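PDB 6D97: aldehyde dehydrogenase 12, which catalyses the NAD-dependent oxidation of L-glutamate gamma-semialdehyde to glutamate, the last enzymatic step of proline catabolism in plants. Local coordinates for residues Tyr107-Tyr110 with Gly111-Ala115; Leu237-Asp240 with Cys241-Ala245; Phe414-Leu417 with Glu418-Leu421; Leu448-Val451 with Leu452-Cys455. All coordinates share one frame; numbering follows the deposited sequence.

Contact 1: Tyr107-Tyr110 with Gly111-Ala115; sequences YLMY and GDISA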
ATOM      1  N   TYR A 107     -21.646  -0.110   0.903  1.00 29.43           N
ATOM      2  CA  TYR A 107     -20.520  -0.488   0.053  1.00 31.79           C
ATOM      3  C   TYR A 107     -20.829  -1.763  -0.718  1.00 29.45           C
ATOM      4  O   TYR A 107     -20.517  -1.871  -1.910  1.00 28.73           O
ATOM      5  CB  TYR A 107     -19.253  -0.692   0.880  1.00 25.49           C
ATOM      6  CG  TYR A 107     -18.668   0.544   1.514  1.00 21.25           C
ATOM      7  CD1 TYR A 107     -18.076   1.536   0.743  1.00 16.90           C
ATOM      8  CD2 TYR A 107     -18.671   0.695   2.896  1.00 27.19           C
ATOM      9  CE1 TYR A 107     -17.524   2.653   1.331  1.00 26.04           C
ATOM     10  CE2 TYR A 107     -18.130   1.808   3.494  1.00 21.69           C
ATOM     11  CZ  TYR A 107     -17.558   2.785   2.708  1.00 31.47           C
ATOM     12  OH  TYR A 107     -17.006   3.898   3.295  1.00 24.47           O
ATOM     13  N   LEU A 108     -21.441  -2.743  -0.048  1.00 28.56           N
ATOM     14  CA  LEU A 108     -21.788  -3.997  -0.709  1.00 29.74           C
ATOM     15  C   LEU A 108     -22.866  -3.790  -1.761  1.00 31.52           C
ATOM     16  O   LEU A 108     -22.830  -4.421  -2.824  1.00 25.79           O
ATOM     17  CB  LEU A 108     -22.246  -5.023   0.325  1.00 29.68           C
ATOM     18  CG  LEU A 108     -21.186  -5.307   1.383  1.00 32.74           C
ATOM     19  CD1 LEU A 108     -21.588  -6.479   2.273  1.00 33.06           C
ATOM     20  CD2 LEU A 108     -19.861  -5.553   0.692  1.00 36.89           C
ATOM     21  N   MET A 109     -23.839  -2.920  -1.472  1.00 27.56           N
ATOM     22  CA  MET A 109     -24.908  -2.639  -2.424  1.00 35.47           C
ATOM     23  C   MET A 109     -24.353  -2.089  -3.726  1.00 29.41           C
ATOM     24  O   MET A 109     -24.809  -2.457  -4.813  1.00 30.02           O
ATOM     25  CB  MET A 109     -25.901  -1.648  -1.817  1.00 20.18           C
ATOM     26  CG  MET A 109     -27.055  -1.254  -2.727  1.00 24.44           C
ATOM     27  SD  MET A 109     -28.095  -0.002  -1.948  1.00 30.21           S
ATOM     28  CE  MET A 109     -27.019   1.431  -1.989  1.00 20.66           C
ATOM     29  N   TYR A 110     -23.366  -1.205  -3.639  1.00 31.10           N
ATOM     30  CA  TYR A 110     -22.838  -0.627  -4.862  1.00 32.58           C
ATOM     31  C   TYR A 110     -21.925  -1.599  -5.589  1.00 30.30           C
ATOM     32  O   TYR A 110     -21.730  -1.472  -6.804  1.00 22.05           O
ATOM     33  CB  TYR A 110     -22.131   0.684  -4.554  1.00 24.62           C
ATOM     34  CG  TYR A 110     -23.091   1.833  -4.614  1.00 28.84           C
ATOM     35  CD1 TYR A 110     -23.472   2.368  -5.834  1.00 29.15           C
ATOM     36  CD2 TYR A 110     -23.648   2.360  -3.463  1.00 29.45           C
ATOM     37  CE1 TYR A 110     -24.361   3.410  -5.908  1.00 31.43           C
ATOM     38  CE2 TYR A 110     -24.536   3.404  -3.524  1.00 36.55           C
ATOM     39  CZ  TYR A 110     -24.890   3.925  -4.748  1.00 35.49           C
ATOM     40  OH  TYR A 110     -25.782   4.968  -4.804  1.00 35.57           O
ATOM     41  N   GLY A 111     -21.356  -2.568  -4.873  1.00 24.72           N
ATOM     42  CA  GLY A 111     -20.754  -3.697  -5.556  1.00 17.99           C
ATOM     43  C   GLY A 111     -21.770  -4.444  -6.398  1.00 33.98           C
ATOM     44  O   GLY A 111     -21.508  -4.785  -7.555  1.00 33.21           O
ATOM     45  N   ASP A 112     -22.959  -4.681  -5.833  1.00 26.53           N
ATOM     46  CA  ASP A 112     -24.007  -5.389  -6.561  1.00 22.75           C
ATOM     47  C   ASP A 112     -24.567  -4.548  -7.700  1.00 22.61           C
ATOM     48  O   ASP A 112     -24.799  -5.064  -8.800  1.00 27.52           O
ATOM     49  CB  ASP A 112     -25.128  -5.805  -5.607  1.00 29.40           C
ATOM     50  CG  ASP A 112     -24.732  -6.962  -4.709  1.00 50.20           C
ATOM     51  OD1 ASP A 112     -23.767  -7.680  -5.052  1.00 52.26           O
ATOM     52  OD2 ASP A 112     -25.384  -7.148  -3.659  1.00 57.74           O
ATOM     53  N   ILE A 113     -24.808  -3.258  -7.452  1.00 28.13           N
ATOM     54  CA  ILE A 113     -25.300  -2.369  -8.504  1.00 38.61           C
ATOM     55  C   ILE A 113     -24.329  -2.349  -9.675  1.00 19.77           C
ATOM     56  O   ILE A 113     -24.726  -2.464 -10.841  1.00 37.05           O
ATOM     57  CB  ILE A 113     -25.529  -0.954  -7.948  1.00 36.46           C
ATOM     58  CG1 ILE A 113     -26.698  -0.951  -6.967  1.00 36.04           C
ATOM     59  CG2 ILE A 113     -25.768   0.030  -9.083  1.00 27.12           C
ATOM     60  CD1 ILE A 113     -26.763   0.304  -6.131  1.00 35.64           C
ATOM     61  N   SER A 114     -23.035  -2.218  -9.376  1.00 30.72           N
ATOM     62  CA  SER A 114     -22.028  -2.180 -10.431  1.00 19.88           C
ATOM     63  C   SER A 114     -21.997  -3.484 -11.218  1.00 20.37           C
ATOM     64  O   SER A 114     -21.760  -3.478 -12.431  1.00 28.72           O
ATOM     65  CB  SER A 114     -20.654  -1.884  -9.831  1.00 25.28           C
ATOM     66  OG  SER A 114     -20.659  -0.655  -9.124  1.00 28.77           O
ATOM     67  N   ALA A 115     -22.236  -4.614 -10.546  1.00 24.21           N
ATOM     68  CA  ALA A 115     -22.231  -5.900 -11.236  1.00 23.92           C
ATOM     69  C   ALA A 115     -23.408  -6.007 -12.195  1.00 30.87           C
ATOM     70  O   ALA A 115     -23.250  -6.421 -13.349  1.00 29.77           O
ATOM     71  CB  ALA A 115     -22.253  -7.044 -10.221  1.00 19.98           C
TER
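Ile113 lays its CD1 methyl over one face of the Tyr110 ring, 4.0 Å from the ring centroid and 18° off the ring normal, a CH-pi contact displaced toward the rim. The torsions place it there: CG1 lies anti to the carbonyl carbon (chi1 -68°), which turns the longer branch back along the helix. On that path CG1 passes 3.2 Å from Met109 O, and CD1 ends 3.8 Å from Met109 CG, with the two side chains lying alongside and pointing the same way. Equally close-knit is the grip on Tyr110 O. Ser114 OG donates to it over 2.7 Å, nearly along the C=O axis, while Ser114 N reaches the same oxygen over 3.0 Å from above the carbonyl plane. This is the classic serine-to-backbone bond of an alpha-helix, made one turn back and here added to the i to i+4 ladder of helix 105-121. That helix packs by Tyr110 and Ser114 against helix 203-214, whose Tyr214 hydroxyl also hydrogen-bonds Ser114 OG. With an alanine in place of Ser114, Tyr110 O would probably keep only the backbone donor of this pair, and the Tyr214 hydroxyl would lose a partner. The other flank is looser. There Asp112 rests its CB 3.5 Å from Met109 O, and its nearer carboxylate oxygen, OD2, stays 3.8 Å from Leu108 O. On this partly exposed residue the carboxylate makes a long, weak ion pair with Lys154 of a neighbouring subunit.

Contact 2: Leu237-Asp240 with Cys241-Ala245; sequences LLHD and CGLPA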
ATOM      1  N   LEU A 237     -31.001   3.001 -16.547  1.00 36.11           N
ATOM      2  CA  LEU A 237     -30.407   1.677 -16.403  1.00 30.43           C
ATOM      3  C   LEU A 237     -29.931   1.451 -14.975  1.00 27.31           C
ATOM      4  O   LEU A 237     -30.186   0.395 -14.381  1.00 33.33           O
ATOM      5  CB  LEU A 237     -29.252   1.518 -17.400  1.00 31.87           C
ATOM      6  CG  LEU A 237     -28.405   0.240 -17.514  1.00 27.95           C
ATOM      7  CD1 LEU A 237     -27.610   0.300 -18.819  1.00 31.35           C
ATOM      8  CD2 LEU A 237     -27.454   0.003 -16.326  1.00 38.46           C
ATOM      9  N   LEU A 238     -29.227   2.435 -14.407  1.00 26.84           N
ATOM     10  CA  LEU A 238     -28.693   2.279 -13.057  1.00 22.19           C
ATOM     11  C   LEU A 238     -29.810   2.088 -12.039  1.00 28.68           C
ATOM     12  O   LEU A 238     -29.668   1.306 -11.091  1.00 25.84           O
ATOM     13  CB  LEU A 238     -27.828   3.486 -12.694  1.00 26.69           C
ATOM     14  CG  LEU A 238     -26.444   3.549 -13.343  1.00 31.34           C
ATOM     15  CD1 LEU A 238     -25.813   4.919 -13.160  1.00 20.40           C
ATOM     16  CD2 LEU A 238     -25.550   2.463 -12.757  1.00 20.26           C
ATOM     17  N   HIS A 239     -30.929   2.796 -12.217  1.00 26.37           N
ATOM     18  CA  HIS A 239     -32.079   2.585 -11.344  1.00 31.99           C
ATOM     19  C   HIS A 239     -32.607   1.162 -11.471  1.00 30.52           C
ATOM     20  O   HIS A 239     -32.948   0.529 -10.465  1.00 33.48           O
ATOM     21  CB  HIS A 239     -33.179   3.596 -11.665  1.00 30.62           C
ATOM     22  CG  HIS A 239     -32.904   4.975 -11.155  1.00 32.26           C
ATOM     23  ND1 HIS A 239     -33.296   6.108 -11.834  1.00 34.74           N
ATOM     24  CD2 HIS A 239     -32.282   5.405 -10.033  1.00 30.07           C
ATOM     25  CE1 HIS A 239     -32.927   7.176 -11.153  1.00 29.20           C
ATOM     26  NE2 HIS A 239     -32.309   6.780 -10.055  1.00 32.31           N
ATOM     27  N   ASP A 240     -32.671   0.639 -12.698  1.00 26.65           N
ATOM     28  CA  ASP A 240     -33.064  -0.752 -12.892  1.00 25.58           C
ATOM     29  C   ASP A 240     -32.076  -1.723 -12.261  1.00 24.90           C
ATOM     30  O   ASP A 240     -32.458  -2.854 -11.944  1.00 25.35           O
ATOM     31  CB  ASP A 240     -33.209  -1.062 -14.382  1.00 40.10           C
ATOM     32  CG  ASP A 240     -34.481  -0.493 -14.971  1.00 48.99           C
ATOM     33  OD1 ASP A 240     -35.288   0.072 -14.199  1.00 52.72           O
ATOM     34  OD2 ASP A 240     -34.677  -0.609 -16.199  1.00 52.24           O
ATOM     35  N   CYS A 241     -30.825  -1.311 -12.074  1.00 25.65           N
ATOM     36  CA  CYS A 241     -29.812  -2.156 -11.461  1.00 23.26           C
ATOM     37  C   CYS A 241     -29.717  -1.962  -9.954  1.00 33.13           C
ATOM     38  O   CYS A 241     -28.888  -2.615  -9.312  1.00 30.46           O
ATOM     39  CB  CYS A 241     -28.447  -1.902 -12.108  1.00 22.41           C
ATOM     40  SG  CYS A 241     -28.341  -2.423 -13.833  1.00 34.21           S
ATOM     41  N   GLY A 242     -30.536  -1.086  -9.376  1.00 29.55           N
ATOM     42  CA  GLY A 242     -30.631  -0.963  -7.935  1.00 25.13           C
ATOM     43  C   GLY A 242     -30.123   0.337  -7.357  1.00 26.94           C
ATOM     44  O   GLY A 242     -30.111   0.474  -6.127  1.00 24.48           O
ATOM     45  N   LEU A 243     -29.686   1.283  -8.183  1.00 22.35           N
ATOM     46  CA  LEU A 243     -29.301   2.601  -7.691  1.00 32.29           C
ATOM     47  C   LEU A 243     -30.485   3.246  -6.980  1.00 25.68           C
ATOM     48  O   LEU A 243     -31.533   3.453  -7.610  1.00 23.87           O
ATOM     49  CB  LEU A 243     -28.828   3.499  -8.830  1.00 37.63           C
ATOM     50  CG  LEU A 243     -28.722   4.990  -8.482  1.00 41.27           C
ATOM     51  CD1 LEU A 243     -27.587   5.256  -7.514  1.00 37.24           C
ATOM     52  CD2 LEU A 243     -28.565   5.819  -9.752  1.00 45.76           C
ATOM     53  N   PRO A 244     -30.374   3.564  -5.690  1.00 25.28           N
ATOM     54  CA  PRO A 244     -31.527   4.109  -4.966  1.00 25.60           C
ATOM     55  C   PRO A 244     -31.951   5.461  -5.515  1.00 30.29           C
ATOM     56  O   PRO A 244     -31.119   6.297  -5.876  1.00 29.61           O
ATOM     57  CB  PRO A 244     -31.020   4.220  -3.523  1.00 24.31           C
ATOM     58  CG  PRO A 244     -29.912   3.230  -3.443  1.00 26.52           C
ATOM     59  CD  PRO A 244     -29.252   3.259  -4.787  1.00 22.76           C
ATOM     60  N   ALA A 245     -33.269   5.660  -5.582  1.00 24.76           N
ATOM     61  CA  ALA A 245     -33.817   6.906  -6.103  1.00 25.26           C
ATOM     62  C   ALA A 245     -33.242   8.117  -5.379  1.00 27.75           C
ATOM     63  O   ALA A 245     -32.954   9.145  -6.001  1.00 27.31           O
ATOM     64  CB  ALA A 245     -35.343   6.891  -5.990  1.00 26.82           C
TER
HETATM   65  O   HOH W   1     -31.035   8.211  -8.033  1.00 25.92           O
HETATM   66  O   HOH W   2     -33.510   1.635  -8.172  1.00 26.58           O
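Leu243 N turns back to Leu238 O across 2.9 Å, and Gly242 N to His239 O across 3.1 Å; together these bonds make the Schellman motif that closes helix 229-240. The pivot is Gly242, at a phi of 113°, where a side chain would be jammed against the carbonyl oxygen of Cys241. Among the remaining backbone bonds, those of Cys241 N to Leu237 O and Leu238 O are both weak and share a single N-H. Water adds a second layer of polar ties. One molecule donates to both His239 O (2.6 Å) and Leu243 O (2.7 Å), spanning the gap between the last helical turn and the departing chain. Another joins His239 NE2 to Pro244 O and lies in the plane of the imidazole, 2.8 Å from NE2. Apolar contacts line the buried side. Leu243 CD2 touches both Leu238 CB, 3.8 Å away, and His239 CD2; with CG anti to the backbone N (chi1 166°), the side chain is turned back toward the last helical turn. Leu237 CD2 meets Cys241 SG at 3.6 Å, one turn apart on the flank that leans on Ala117 of helix 105-121. Leu238 and Leu243 also face helix 203-214, so the leucine side of the turn packs against that helix, next to the Rossmann-type sheet. The imidazole itself is placed by its edge: His239 CD2 points at Leu243 O from within the ring plane, at 3.2 Å.

Contact 3: Phe414-Leu417 with Glu418-Leu421; sequences FVPL and EEIL
Ile420 and Leu417 carry most of this helix start, in which Ile420 reaches back to Val415 and Pro416. Its CG1 lies 3.6 Å from Val415 CG1, the two branched side chains crossing at a slant. CD1 continues to within 3.4 Å of Val415 O, because CG1 stands anti to the carbonyl carbon (chi1 -64°) and the branch runs back toward the incoming strand. Pro416 holds the N-cap position, and its carbonyl oxygen takes the N-H of Ile420 in the carbonyl plane at 3.1 Å; a weak bond from Glu419 N shares that oxygen. Were Ile420 an alanine, the loss of CG1 and CD1 would probably open a gap beside Val415 CG1. Leu417 instead sends its side chain off the turn, CG anti to the backbone N (chi1 174°), toward Thr441 and Tyr443 of strand 437-443 and Leu450 and Val451 of helix 448-457. Its carbonyl oxygen receives Leu421 N at 3.3 Å, the next bond along the turn. Glu419 leads outward to a salt bridge with Lys422. The turn follows strand 411-414, with Val415 and Ile420 also packed on strand 437-443 beside it and Leu421 turned to helix 448-457.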
ATOM      1  N   PHE A 414       2.592  23.671 -40.131  1.00 31.85           N
ATOM      2  CA  PHE A 414       3.972  23.724 -39.680  1.00 32.97           C
ATOM      3  C   PHE A 414       4.321  25.134 -39.227  1.00 36.24           C
ATOM      4  O   PHE A 414       3.971  26.116 -39.886  1.00 35.41           O
ATOM      5  CB  PHE A 414       4.922  23.284 -40.793  1.00 40.52           C
ATOM      6  CG  PHE A 414       6.380  23.405 -40.434  1.00 47.99           C
ATOM      7  CD1 PHE A 414       7.000  22.431 -39.663  1.00 51.74           C
ATOM      8  CD2 PHE A 414       7.131  24.482 -40.875  1.00 43.08           C
ATOM      9  CE1 PHE A 414       8.338  22.532 -39.333  1.00 43.69           C
ATOM     10  CE2 PHE A 414       8.470  24.591 -40.549  1.00 44.76           C
ATOM     11  CZ  PHE A 414       9.074  23.614 -39.775  1.00 41.86           C
ATOM     12  N   VAL A 415       5.000  25.229 -38.087  1.00 36.17           N
ATOM     13  CA  VAL A 415       5.567  26.490 -37.614  1.00 37.63           C
ATOM     14  C   VAL A 415       6.994  26.209 -37.154  1.00 41.33           C
ATOM     15  O   VAL A 415       7.204  25.313 -36.324  1.00 47.57           O
ATOM     16  CB  VAL A 415       4.727  27.109 -36.485  1.00 41.03           C
ATOM     17  CG1 VAL A 415       5.326  28.437 -36.059  1.00 33.60           C
ATOM     18  CG2 VAL A 415       3.275  27.290 -36.919  1.00 50.36           C
ATOM     19  N   PRO A 416       7.997  26.921 -37.671  1.00 43.92           N
ATOM     20  CA  PRO A 416       9.380  26.660 -37.250  1.00 47.18           C
ATOM     21  C   PRO A 416       9.541  26.819 -35.745  1.00 45.68           C
ATOM     22  O   PRO A 416       8.956  27.712 -35.129  1.00 49.73           O
ATOM     23  CB  PRO A 416      10.190  27.709 -38.023  1.00 47.35           C
ATOM     24  CG  PRO A 416       9.337  28.054 -39.197  1.00 44.86           C
ATOM     25  CD  PRO A 416       7.920  27.964 -38.706  1.00 44.81           C
ATOM     26  N   LEU A 417      10.338  25.924 -35.152  1.00 41.17           N
ATOM     27  CA  LEU A 417      10.456  25.875 -33.696  1.00 45.76           C
ATOM     28  C   LEU A 417      10.948  27.198 -33.125  1.00 44.76           C
ATOM     29  O   LEU A 417      10.453  27.659 -32.091  1.00 44.54           O
ATOM     30  CB  LEU A 417      11.390  24.736 -33.284  1.00 45.85           C
ATOM     31  CG  LEU A 417      11.744  24.642 -31.800  1.00 41.23           C
ATOM     32  CD1 LEU A 417      10.497  24.423 -30.976  1.00 34.29           C
ATOM     33  CD2 LEU A 417      12.746  23.525 -31.564  1.00 40.53           C
ATOM     34  N   GLU A 418      11.923  27.827 -33.789  1.00 49.65           N
ATOM     35  CA  GLU A 418      12.490  29.069 -33.274  1.00 50.80           C
ATOM     36  C   GLU A 418      11.465  30.194 -33.244  1.00 49.60           C
ATOM     37  O   GLU A 418      11.556  31.092 -32.398  1.00 49.13           O
ATOM     38  CB  GLU A 418      13.699  29.477 -34.112  1.00 56.09           C
ATOM     39  CG  GLU A 418      14.980  28.752 -33.750  1.00 64.47           C
ATOM     40  CD  GLU A 418      15.798  28.382 -34.969  1.00 73.97           C
ATOM     41  OE1 GLU A 418      15.516  27.323 -35.570  1.00 76.01           O
ATOM     42  OE2 GLU A 418      16.709  29.157 -35.335  1.00 76.50           O
ATOM     43  N   GLU A 419      10.489  30.172 -34.154  1.00 40.22           N
ATOM     44  CA  GLU A 419       9.443  31.187 -34.128  1.00 43.94           C
ATOM     45  C   GLU A 419       8.422  30.902 -33.033  1.00 50.76           C
ATOM     46  O   GLU A 419       7.889  31.835 -32.422  1.00 57.35           O
ATOM     47  CB  GLU A 419       8.758  31.274 -35.492  1.00 41.24           C
ATOM     48  CG  GLU A 419       9.711  31.500 -36.666  1.00 47.42           C
ATOM     49  CD  GLU A 419      10.343  32.880 -36.661  1.00 54.08           C
ATOM     50  OE1 GLU A 419       9.822  33.767 -35.951  1.00 48.10           O
ATOM     51  OE2 GLU A 419      11.360  33.074 -37.367  1.00 56.72           O
ATOM     52  N   ILE A 420       8.142  29.620 -32.777  1.00 49.88           N
ATOM     53  CA  ILE A 420       7.205  29.240 -31.720  1.00 41.50           C
ATOM     54  C   ILE A 420       7.643  29.823 -30.381  1.00 48.48           C
ATOM     55  O   ILE A 420       6.834  30.375 -29.627  1.00 57.54           O
ATOM     56  CB  ILE A 420       7.078  27.707 -31.649  1.00 40.31           C
ATOM     57  CG1 ILE A 420       6.477  27.148 -32.938  1.00 43.29           C
ATOM     58  CG2 ILE A 420       6.242  27.284 -30.451  1.00 30.67           C
ATOM     59  CD1 ILE A 420       6.550  25.646 -33.022  1.00 48.59           C
ATOM     60  N   LEU A 421       8.939  29.718 -30.074  1.00 44.40           N
ATOM     61  CA  LEU A 421       9.440  30.119 -28.764  1.00 47.20           C
ATOM     62  C   LEU A 421       9.342  31.617 -28.525  1.00 42.72           C
ATOM     63  O   LEU A 421       9.413  32.054 -27.371  1.00 44.01           O
ATOM     64  CB  LEU A 421      10.887  29.662 -28.599  1.00 52.02           C
ATOM     65  CG  LEU A 421      11.008  28.159 -28.363  1.00 45.57           C
ATOM     66  CD1 LEU A 421      12.452  27.774 -28.131  1.00 42.45           C
ATOM     67  CD2 LEU A 421      10.145  27.743 -27.185  1.00 34.48           C
TER

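Contact 4: Leu448-Val451 with Leu452-Cys455; sequences LELV and LEAC
Leu452 bends back onto Leu448 one turn earlier. Its N-H bonds Leu448 O at 2.9 Å, and its side chain follows the same route: with CG anti to the carbonyl carbon (chi1 -63°), CG comes within 3.4 Å of that oxygen. Beyond it, CD1 meets Leu448 CG at 4.1 Å, a loose apolar touch between two chains set at a slant. Glu453 comes next, and its N-H makes the shortest of the four backbone bonds, 2.7 Å to Glu449 O. CB sits close over the same carbonyl oxygen, but from there the chain is extended, CG lying anti to the backbone N (chi1 175°). The carboxylate is thereby carried clear of the turn, with OE1 no nearer than 4.3 Å to Leu450 CD2, while OE2 forms a salt bridge to Arg457, one turn further on. Ala454 contributes little bulk: its N-H bonds Leu450 O at 3.0 Å, and its methyl rests on Val451 O. Cys455 closes the walk with an N-H bond to the same Val451 O, also 3.0 Å, and its SG lies 3.4 Å from that oxygen. The four bonds are the plain i to i+4 ladder of an alpha-helix. Helix 448-457 forms the crossover of a beta-alpha-beta unit, joining the parallel strands 437-443 and 463-467 of the larger sheet. Val451 and Cys455 lie on the intervening strands 298-302 and 331-337, whereas Leu448 and Leu452 face helix 471-479.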
ATOM      1  N   LEU A 448      16.883  19.974 -28.244  1.00 32.49           N
ATOM      2  CA  LEU A 448      15.931  19.371 -27.315  1.00 31.94           C
ATOM      3  C   LEU A 448      15.574  20.325 -26.182  1.00 38.78           C
ATOM      4  O   LEU A 448      14.442  20.303 -25.684  1.00 36.90           O
ATOM      5  CB  LEU A 448      16.482  18.061 -26.750  1.00 32.53           C
ATOM      6  CG  LEU A 448      15.506  17.337 -25.813  1.00 35.90           C
ATOM      7  CD1 LEU A 448      14.189  17.045 -26.528  1.00 33.38           C
ATOM      8  CD2 LEU A 448      16.108  16.063 -25.234  1.00 27.70           C
ATOM      9  N   GLU A 449      16.517  21.180 -25.773  1.00 41.66           N
ATOM     10  CA  GLU A 449      16.233  22.147 -24.717  1.00 39.43           C
ATOM     11  C   GLU A 449      15.122  23.102 -25.128  1.00 31.73           C
ATOM     12  O   GLU A 449      14.257  23.445 -24.313  1.00 34.79           O
ATOM     13  CB  GLU A 449      17.500  22.923 -24.361  1.00 56.13           C
ATOM     14  CG  GLU A 449      18.632  22.049 -23.864  1.00 63.80           C
ATOM     15  CD  GLU A 449      18.299  21.358 -22.556  1.00 71.09           C
ATOM     16  OE1 GLU A 449      17.527  21.938 -21.762  1.00 78.02           O
ATOM     17  OE2 GLU A 449      18.804  20.237 -22.325  1.00 75.39           O
ATOM     18  N   LEU A 450      15.131  23.544 -26.388  1.00 31.64           N
ATOM     19  CA  LEU A 450      14.074  24.426 -26.873  1.00 36.83           C
ATOM     20  C   LEU A 450      12.718  23.742 -26.800  1.00 41.43           C
ATOM     21  O   LEU A 450      11.714  24.365 -26.433  1.00 40.00           O
ATOM     22  CB  LEU A 450      14.375  24.859 -28.308  1.00 38.49           C
ATOM     23  CG  LEU A 450      15.724  25.524 -28.587  1.00 44.46           C
ATOM     24  CD1 LEU A 450      15.801  26.010 -30.029  1.00 33.35           C
ATOM     25  CD2 LEU A 450      15.970  26.671 -27.624  1.00 40.09           C
ATOM     26  N   VAL A 451      12.671  22.456 -27.146  1.00 42.09           N
ATOM     27  CA  VAL A 451      11.420  21.710 -27.076  1.00 27.42           C
ATOM     28  C   VAL A 451      10.941  21.616 -25.634  1.00 30.73           C
ATOM     29  O   VAL A 451       9.760  21.832 -25.336  1.00 27.07           O
ATOM     30  CB  VAL A 451      11.596  20.318 -27.704  1.00 27.59           C
ATOM     31  CG1 VAL A 451      10.364  19.473 -27.459  1.00 27.95           C
ATOM     32  CG2 VAL A 451      11.872  20.451 -29.187  1.00 28.06           C
ATOM     33  N   LEU A 452      11.855  21.297 -24.716  1.00 29.95           N
ATOM     34  CA  LEU A 452      11.481  21.189 -23.311  1.00 30.31           C
ATOM     35  C   LEU A 452      11.134  22.546 -22.716  1.00 34.86           C
ATOM     36  O   LEU A 452      10.269  22.631 -21.836  1.00 34.94           O
ATOM     37  CB  LEU A 452      12.607  20.528 -22.516  1.00 27.57           C
ATOM     38  CG  LEU A 452      12.928  19.086 -22.917  1.00 26.03           C
ATOM     39  CD1 LEU A 452      14.146  18.572 -22.170  1.00 27.85           C
ATOM     40  CD2 LEU A 452      11.720  18.190 -22.661  1.00 28.20           C
ATOM     41  N   GLU A 453      11.793  23.616 -23.177  1.00 32.52           N
ATOM     42  CA  GLU A 453      11.399  24.956 -22.753  1.00 34.86           C
ATOM     43  C   GLU A 453       9.968  25.259 -23.171  1.00 39.30           C
ATOM     44  O   GLU A 453       9.185  25.810 -22.387  1.00 44.98           O
ATOM     45  CB  GLU A 453      12.351  26.005 -23.331  1.00 32.13           C
ATOM     46  CG  GLU A 453      11.917  27.436 -23.033  1.00 44.30           C
ATOM     47  CD  GLU A 453      12.691  28.477 -23.825  1.00 58.78           C
ATOM     48  OE1 GLU A 453      13.856  28.213 -24.189  1.00 64.19           O
ATOM     49  OE2 GLU A 453      12.129  29.561 -24.092  1.00 59.52           O
ATOM     50  N   ALA A 454       9.602  24.899 -24.404  1.00 35.48           N
ATOM     51  CA  ALA A 454       8.242  25.141 -24.871  1.00 31.27           C
ATOM     52  C   ALA A 454       7.227  24.364 -24.044  1.00 33.36           C
ATOM     53  O   ALA A 454       6.150  24.882 -23.727  1.00 42.49           O
ATOM     54  CB  ALA A 454       8.120  24.778 -26.349  1.00 27.35           C
ATOM     55  N   CYS A 455       7.551  23.120 -23.681  1.00 30.60           N
ATOM     56  CA  CYS A 455       6.619  22.331 -22.881  1.00 33.16           C
ATOM     57  C   CYS A 455       6.487  22.897 -21.472  1.00 36.99           C
ATOM     58  O   CYS A 455       5.393  22.895 -20.895  1.00 39.85           O
ATOM     59  CB  CYS A 455       7.062  20.867 -22.834  1.00 30.40           C
ATOM     60  SG  CYS A 455       7.014  19.993 -24.420  1.00 31.87           S
TER

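Followed from the N terminus, the four contacts come in series, each closing a single turn, so none nests in or crosses another. Contact 1 lies within helix 105-121, and contact 2 ends helix 229-240; though far apart in sequence they touch, the Tyr110 side chain, its hydroxyl hydrogen-bonded to Asp247, packing on Leu243, and Ile113 CD1 meeting Gly242 O at 3.4 Å. Contact 3 opens the short helix after strand 411-414, and contact 4 lies in helix 448-457. These two also meet, Leu421 CD1 approaching Leu450 CB at 3.5 Å. The pairs occupy opposite sides of the chain's centre, one beside the five-stranded parallel sheet, the other on the seven-stranded mixed sheet.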